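Long-range contact in phosphoglycerate kinase (Coxiella burnetii, PDB 4NG4), which catalyses the reversible transfer of a phosphate group between ATP and 3-phosphoglycerate in glycolysis, giving ADP and 1,3-bisphosphoglycerate: residues L178-E190 with Y374-L386. Residues are numbered along the deposited sequence; the frame is centred on the assembly and turned at random.
Sequences LISEVEALSRALE and YVSTAGGAFLEFL
Ala184 and Leu185 face strand 374-375 and helix 380-386 from helix 178-190, and the axes of the two helical segments approach to 11.0 Å, with their directions 32° apart. Glu181 divides its buried carboxylate between two hydroxyls. Tyr374 OH donates to Glu181 OE1 from above the carboxylate plane, with ring and carboxylate planes 79° apart, while Ser376 OG donates to the syn lone pair of Glu181 OE2 at 2.6 Å. A bend at chi2 (100°) turns the carboxylate toward these donors. Ser376 OG also accepts from Ala378 N in an ST turn, so the same hydroxyl joins Glu181 to the turn before helix 380-386. Ala184 CB lies over one face of the Tyr374 ring in a CH-pi contact, 3.9 Å from the centroid. One residue further along the helix from Ala184, Leu185 forks between two phenylalanines, meeting both obliquely: CD1 lies 3.5 Å from Phe385 CD2, and CD2 reaches Phe382 CE1. Helix 178-190, part of the interdomain helix of phosphoglycerate kinase, thereby packs beside the edge strand 374-375 of the nucleotide-binding domain's parallel sheet. Ala184 and Leu185 also touch neighbouring strand 351-354, while Leu189 and Leu386 both reach helix 209-216.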
# COMPACT_ATOMS: atom_id res chain seq x y z
N LEU A 178 7.45 -2.90 -9.46
CA LEU A 178 7.95 -1.86 -8.56
C LEU A 178 8.00 -0.56 -9.35
O LEU A 178 7.77 0.51 -8.79
CB LEU A 178 9.33 -2.26 -8.00
CG LEU A 178 9.95 -1.44 -6.86
CD1 LEU A 178 10.89 -2.31 -6.08
CD2 LEU A 178 10.67 -0.19 -7.39
N ILE A 179 8.22 -0.69 -10.67
CA ILE A 179 8.18 0.46 -11.58
C ILE A 179 6.77 1.04 -11.71
O ILE A 179 6.59 2.25 -11.59
CB ILE A 179 8.72 0.14 -12.98
CG1 ILE A 179 10.24 -0.07 -12.94
CG2 ILE A 179 8.41 1.28 -13.94
CD1 ILE A 179 10.81 -0.63 -14.23
N SER A 180 5.76 0.20 -11.95
CA SER A 180 4.40 0.70 -12.05
C SER A 180 4.00 1.40 -10.77
O SER A 180 3.55 2.55 -10.79
CB SER A 180 3.41 -0.43 -12.35
OG SER A 180 3.82 -1.17 -13.49
N GLU A 181 4.21 0.71 -9.65
CA GLU A 181 3.85 1.24 -8.34
C GLU A 181 4.58 2.55 -8.05
O GLU A 181 3.96 3.51 -7.60
CB GLU A 181 4.12 0.22 -7.23
CG GLU A 181 3.54 0.64 -5.87
CD GLU A 181 2.22 -0.03 -5.51
OE1 GLU A 181 1.72 -0.89 -6.25
OE2 GLU A 181 1.68 0.31 -4.44
N VAL A 182 5.88 2.62 -8.31
CA VAL A 182 6.60 3.87 -8.06
C VAL A 182 6.09 4.97 -9.00
O VAL A 182 5.84 6.09 -8.56
CB VAL A 182 8.13 3.74 -8.18
CG1 VAL A 182 8.54 3.44 -9.62
CG2 VAL A 182 8.81 5.00 -7.70
N GLU A 183 5.91 4.64 -10.28
CA GLU A 183 5.42 5.61 -11.26
C GLU A 183 4.12 6.26 -10.78
O GLU A 183 4.01 7.47 -10.77
CB GLU A 183 5.20 4.97 -12.63
CG GLU A 183 6.43 4.96 -13.52
CD GLU A 183 6.15 4.40 -14.91
OE1 GLU A 183 7.04 4.51 -15.79
OE2 GLU A 183 5.04 3.84 -15.11
N ALA A 184 3.17 5.43 -10.37
CA ALA A 184 1.84 5.90 -9.96
C ALA A 184 1.90 6.75 -8.70
O ALA A 184 1.40 7.87 -8.68
CB ALA A 184 0.92 4.73 -9.74
N LEU A 185 2.51 6.22 -7.65
CA LEU A 185 2.60 6.94 -6.40
C LEU A 185 3.31 8.28 -6.60
O LEU A 185 2.76 9.32 -6.26
CB LEU A 185 3.32 6.13 -5.32
CG LEU A 185 2.59 4.92 -4.72
CD1 LEU A 185 3.32 4.53 -3.46
CD2 LEU A 185 1.13 5.19 -4.41
N SER A 186 4.51 8.24 -7.16
CA SER A 186 5.34 9.44 -7.28
C SER A 186 4.83 10.39 -8.36
O SER A 186 5.02 11.60 -8.22
CB SER A 186 6.80 9.09 -7.54
OG SER A 186 6.95 8.43 -8.78
N ARG A 187 4.20 9.86 -9.41
CA ARG A 187 3.48 10.71 -10.38
C ARG A 187 2.57 11.70 -9.66
O ARG A 187 2.55 12.89 -9.97
CB ARG A 187 2.63 9.88 -11.36
CG ARG A 187 1.46 10.66 -12.01
CD ARG A 187 0.77 9.88 -13.11
NE ARG A 187 -0.30 10.68 -13.70
CZ ARG A 187 -0.84 10.49 -14.91
NH1 ARG A 187 -0.43 9.50 -15.71
NH2 ARG A 187 -1.80 11.31 -15.32
N ALA A 188 1.80 11.19 -8.70
CA ALA A 188 0.88 12.02 -7.94
C ALA A 188 1.49 12.58 -6.67
O ALA A 188 0.75 12.83 -5.71
CB ALA A 188 -0.36 11.22 -7.59
N LEU A 189 2.81 12.78 -6.65
CA LEU A 189 3.50 13.36 -5.47
C LEU A 189 4.74 14.22 -5.75
O LEU A 189 5.34 14.74 -4.81
CB LEU A 189 3.90 12.23 -4.50
CG LEU A 189 2.81 11.41 -3.79
CD1 LEU A 189 3.52 10.43 -2.83
CD2 LEU A 189 1.81 12.32 -3.06
N GLU A 190 5.16 14.37 -7.00
CA GLU A 190 6.35 15.18 -7.31
C GLU A 190 6.17 16.08 -8.53
O GLU A 190 6.99 16.99 -8.78
CB GLU A 190 7.60 14.29 -7.49
CG GLU A 190 8.36 13.98 -6.18
CD GLU A 190 9.51 12.95 -6.39
OE1 GLU A 190 10.46 13.25 -7.15
OE2 GLU A 190 9.45 11.86 -5.78
N TYR A 374 -5.40 3.81 -10.23
CA TYR A 374 -4.44 2.87 -9.66
C TYR A 374 -4.87 2.40 -8.28
O TYR A 374 -5.09 3.22 -7.39
CB TYR A 374 -3.04 3.49 -9.57
CG TYR A 374 -1.99 2.46 -9.30
CD1 TYR A 374 -1.50 1.67 -10.34
CD2 TYR A 374 -1.51 2.24 -8.01
CE1 TYR A 374 -0.53 0.70 -10.10
CE2 TYR A 374 -0.54 1.26 -7.77
CZ TYR A 374 -0.06 0.50 -8.81
OH TYR A 374 0.89 -0.46 -8.60
N VAL A 375 -4.97 1.09 -8.10
CA VAL A 375 -5.25 0.52 -6.80
C VAL A 375 -4.00 -0.15 -6.27
O VAL A 375 -3.48 -1.05 -6.91
CB VAL A 375 -6.36 -0.53 -6.88
CG1 VAL A 375 -6.61 -1.15 -5.50
CG2 VAL A 375 -7.64 0.09 -7.46
N SER A 376 -3.52 0.29 -5.11
CA SER A 376 -2.38 -0.35 -4.45
C SER A 376 -2.85 -1.46 -3.54
O SER A 376 -3.75 -1.26 -2.73
CB SER A 376 -1.57 0.65 -3.64
OG SER A 376 -0.46 -0.01 -3.04
N THR A 377 -2.22 -2.62 -3.66
CA THR A 377 -2.51 -3.77 -2.82
C THR A 377 -1.38 -3.97 -1.79
O THR A 377 -1.33 -4.98 -1.10
CB THR A 377 -2.71 -5.03 -3.69
OG1 THR A 377 -1.58 -5.20 -4.55
CG2 THR A 377 -3.97 -4.91 -4.54
N ALA A 378 -0.51 -2.96 -1.67
CA ALA A 378 0.72 -3.05 -0.88
C ALA A 378 0.56 -2.87 0.64
O ALA A 378 1.36 -3.40 1.41
CB ALA A 378 1.74 -2.05 -1.41
N GLY A 379 -0.45 -2.13 1.09
CA GLY A 379 -0.65 -1.93 2.51
C GLY A 379 0.38 -1.01 3.16
O GLY A 379 0.26 0.21 3.08
N GLY A 380 1.38 -1.60 3.81
CA GLY A 380 2.35 -0.83 4.59
C GLY A 380 3.37 -0.04 3.79
O GLY A 380 3.70 1.10 4.13
N ALA A 381 3.88 -0.65 2.73
CA ALA A 381 4.86 0.02 1.88
C ALA A 381 4.19 1.16 1.14
O ALA A 381 4.79 2.20 0.94
CB ALA A 381 5.48 -0.95 0.91
N PHE A 382 2.93 0.97 0.76
CA PHE A 382 2.15 2.07 0.17
C PHE A 382 2.15 3.27 1.10
O PHE A 382 2.46 4.39 0.69
CB PHE A 382 0.72 1.61 -0.13
CG PHE A 382 -0.22 2.74 -0.48
CD1 PHE A 382 -0.31 3.20 -1.78
CD2 PHE A 382 -1.00 3.33 0.50
CE1 PHE A 382 -1.17 4.25 -2.11
CE2 PHE A 382 -1.86 4.38 0.19
CZ PHE A 382 -1.94 4.84 -1.12
N LEU A 383 1.80 3.02 2.36
CA LEU A 383 1.68 4.07 3.38
C LEU A 383 3.03 4.72 3.69
O LEU A 383 3.13 5.93 3.61
CB LEU A 383 1.04 3.51 4.66
CG LEU A 383 -0.46 3.15 4.50
CD1 LEU A 383 -1.00 2.12 5.55
CD2 LEU A 383 -1.32 4.41 4.46
N GLU A 384 4.06 3.93 4.02
CA GLU A 384 5.40 4.50 4.31
C GLU A 384 5.98 5.38 3.20
O GLU A 384 6.75 6.31 3.48
CB GLU A 384 6.40 3.39 4.70
CG GLU A 384 6.10 2.77 6.07
CD GLU A 384 7.26 2.01 6.68
OE1 GLU A 384 8.24 1.70 5.97
OE2 GLU A 384 7.17 1.73 7.90
N PHE A 385 5.62 5.08 1.95
CA PHE A 385 6.13 5.85 0.80
C PHE A 385 5.51 7.23 0.78
O PHE A 385 6.20 8.24 0.64
CB PHE A 385 5.87 5.12 -0.52
CG PHE A 385 6.57 5.73 -1.69
CD1 PHE A 385 7.89 5.40 -1.98
CD2 PHE A 385 5.92 6.65 -2.50
CE1 PHE A 385 8.54 5.96 -3.05
CE2 PHE A 385 6.57 7.22 -3.57
CZ PHE A 385 7.89 6.88 -3.85
N LEU A 386 4.19 7.28 0.94
CA LEU A 386 3.48 8.54 1.02
C LEU A 386 3.85 9.36 2.27
O LEU A 386 3.69 10.58 2.28
CB LEU A 386 1.96 8.30 0.98
CG LEU A 386 1.37 7.65 -0.26
CD1 LEU A 386 -0.16 7.59 -0.16
CD2 LEU A 386 1.78 8.41 -1.52